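PDB 6AVX: carboxylesterase SOBER1 from Arabidopsis thaliana, which hydrolyses carboxylic esters with short acyl chains, shows phospholipase A2 activity and dampens the plant hypersensitive response to the bacterial effector AvrBsT. Local coordinates for residues A20-P23 and I24-Q27. The protein carries 1 engineered substitution. Sequence-based numbering, arbitrary orientation.
Sequences ANEP and IQTQ
Ile24 lies alongside Asn21 on one flank of a short run of helical turns, its CD1 methyl 3.5 Å from Asn21 OD1. With chi1 at -75°, Ile24 CG1 sits beside its own backbone N, and the branch runs back past the carbonyl of Asn21. That carbonyl receives the amide of Ile24 (N to Asn21 O 2.9 Å), the first of four successive i to i+3 bonds in the manner of a 3-10 helix; the last, Gln27 N to Ile24 O, lies wholly within 24-27. Asp16 OD2 and the carbonyl of Ser17 both take Asn21 ND2, which holds the orientation of the amide, with OD1 beside the isoleucine methyl.

The tight part of the contact also includes two backbone oxygens, each gripped twice. Glu22 O accepts from Gln25 N at 3.1 Å and from Gln25 NE2 at 3.0 Å, the two donors arriving from opposite faces of the carbonyl plane. A chi1 of 72° turns Gln25 CG back over Glu22 O, the chain is extended beyond CG, and chi3 of -88° turns the amide until that oxygen lies almost in its plane. Pro23 O is likewise shared by Thr26: OG1 donates in the carbonyl plane at 2.7 Å, whereas Thr26 N, 2.9 Å from Pro23 O, comes from above it. The loose side is the solvent side, where Pro23 and Thr26 are exposed, although Pro23 CB still touches Ile24 N.

The segment belongs to the connection from strand 7-11 to strand 37-39 of the alpha/beta hydrolase sheet. Asn21 touches His12 and lies about 10 Å, side chain to side chain, from the probable nucleophile Ser108. Phe40 borders Asn21, Glu22 and Gln25, while Ile24 and Gln27 rest on Leu201 of helix 198-212.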
ATOM      1  N   ALA A  20     -14.260  -4.782  -7.360  1.00  7.42           N
ATOM      2  CA  ALA A  20     -14.142  -3.748  -8.380  1.00  8.33           C
ATOM      3  C   ALA A  20     -12.736  -3.673  -8.939  1.00  8.59           C
ATOM      4  O   ALA A  20     -12.545  -3.248 -10.081  1.00 10.36           O
ATOM      5  CB  ALA A  20     -14.553  -2.388  -7.817  1.00  9.38           C
ATOM      6  N   ASN A  21     -11.737  -4.077  -8.161  1.00  7.38           N
ATOM      7  CA  ASN A  21     -10.341  -3.966  -8.551  1.00  7.37           C
ATOM      8  C   ASN A  21      -9.707  -5.259  -9.019  1.00  7.47           C
ATOM      9  O   ASN A  21      -8.595  -5.221  -9.554  1.00  8.15           O
ATOM     10  CB  ASN A  21      -9.532  -3.388  -7.401  1.00 10.37           C
ATOM     11  CG  ASN A  21      -9.742  -1.933  -7.281  1.00 10.30           C
ATOM     12  OD1 ASN A  21      -9.102  -1.145  -7.991  1.00 13.59           O
ATOM     13  ND2 ASN A  21     -10.681  -1.538  -6.440  1.00 10.85           N
ATOM     14  N   GLU A  22     -10.379  -6.390  -8.842  1.00  7.73           N
ATOM     15  CA  GLU A  22      -9.810  -7.658  -9.283  1.00  7.51           C
ATOM     16  C   GLU A  22      -9.287  -7.628 -10.710  1.00  8.69           C
ATOM     17  O   GLU A  22      -8.253  -8.270 -10.961  1.00  8.20           O
ATOM     18  CB  GLU A  22     -10.812  -8.803  -9.049  1.00  7.61           C
ATOM     19  CG  GLU A  22     -10.914  -9.209  -7.583  1.00  8.59           C
ATOM     20  CD  GLU A  22     -12.008 -10.193  -7.267  1.00  8.80           C
ATOM     21  OE1 GLU A  22     -12.951 -10.355  -8.054  1.00  8.54           O
ATOM     22  OE2 GLU A  22     -11.950 -10.797  -6.177  1.00 11.99           O
ATOM     23  N   PRO A  23      -9.904  -6.934 -11.673  1.00  8.13           N
ATOM     24  CA  PRO A  23      -9.342  -6.927 -13.034  1.00  8.88           C
ATOM     25  C   PRO A  23      -7.950  -6.346 -13.145  1.00  8.97           C
ATOM     26  O   PRO A  23      -7.307  -6.551 -14.183  1.00  9.82           O
ATOM     27  CB  PRO A  23     -10.365  -6.124 -13.849  1.00  9.32           C
ATOM     28  CG  PRO A  23     -11.643  -6.319 -13.096  1.00 10.21           C
ATOM     29  CD  PRO A  23     -11.242  -6.314 -11.635  1.00  8.11           C
ATOM     30  N   ILE A  24      -7.448  -5.644 -12.131  1.00  8.56           N
ATOM     31  CA  ILE A  24      -6.058  -5.198 -12.168  1.00  9.06           C
ATOM     32  C   ILE A  24      -5.135  -6.360 -12.490  1.00  8.12           C
ATOM     33  O   ILE A  24      -4.135  -6.197 -13.196  1.00  9.10           O
ATOM     34  CB  ILE A  24      -5.687  -4.528 -10.832  1.00  9.50           C
ATOM     35  CG1 ILE A  24      -6.319  -3.144 -10.766  1.00  9.90           C
ATOM     36  CG2 ILE A  24      -4.160  -4.451 -10.626  1.00 10.62           C
ATOM     37  CD1 ILE A  24      -6.166  -2.449  -9.431  1.00 12.00           C
ATOM     38  N   GLN A  25      -5.444  -7.550 -11.975  1.00  8.31           N
ATOM     39  CA  GLN A  25      -4.552  -8.689 -12.171  1.00  9.77           C
ATOM     40  C   GLN A  25      -4.396  -9.044 -13.640  1.00 11.29           C
ATOM     41  O   GLN A  25      -3.372  -9.631 -14.025  1.00 11.09           O
ATOM     42  CB  GLN A  25      -5.016  -9.904 -11.370  1.00  9.73           C
ATOM     43  CG  GLN A  25      -6.267 -10.584 -11.901  1.00 10.13           C
ATOM     44  CD  GLN A  25      -6.856 -11.537 -10.874  1.00 11.67           C
ATOM     45  OE1 GLN A  25      -6.484 -12.710 -10.804  1.00 13.12           O
ATOM     46  NE2 GLN A  25      -7.747 -11.028 -10.040  1.00 12.53           N
ATOM     47  N   THR A  26      -5.390  -8.712 -14.472  1.00  9.74           N
ATOM     48  CA  THR A  26      -5.327  -9.022 -15.895  1.00 13.51           C
ATOM     49  C   THR A  26      -4.333  -8.150 -16.636  1.00 12.29           C
ATOM     50  O   THR A  26      -4.031  -8.444 -17.793  1.00 13.39           O
ATOM     51  CB  THR A  26      -6.706  -8.928 -16.573  1.00 14.64           C
ATOM     52  OG1 THR A  26      -7.125  -7.561 -16.687  1.00 17.22           O
ATOM     53  CG2 THR A  26      -7.729  -9.715 -15.805  1.00 21.35           C
ATOM     54  N   GLN A  27      -3.826  -7.081 -16.021  1.00 10.81           N
ATOM     55  CA  GLN A  27      -2.748  -6.304 -16.619  1.00 11.75           C
ATOM     56  C   GLN A  27      -1.377  -6.902 -16.338  1.00 10.10           C
ATOM     57  O   GLN A  27      -0.384  -6.447 -16.916  1.00 11.46           O
ATOM     58  CB  GLN A  27      -2.806  -4.863 -16.104  1.00 11.17           C
ATOM     59  CG  GLN A  27      -4.049  -4.126 -16.553  1.00 16.83           C
ATOM     60  CD  GLN A  27      -4.145  -4.065 -18.058  1.00 20.97           C
ATOM     61  OE1 GLN A  27      -3.155  -3.787 -18.736  1.00 22.30           O
ATOM     62  NE2 GLN A  27      -5.324  -4.346 -18.590  1.00 34.17           N
TER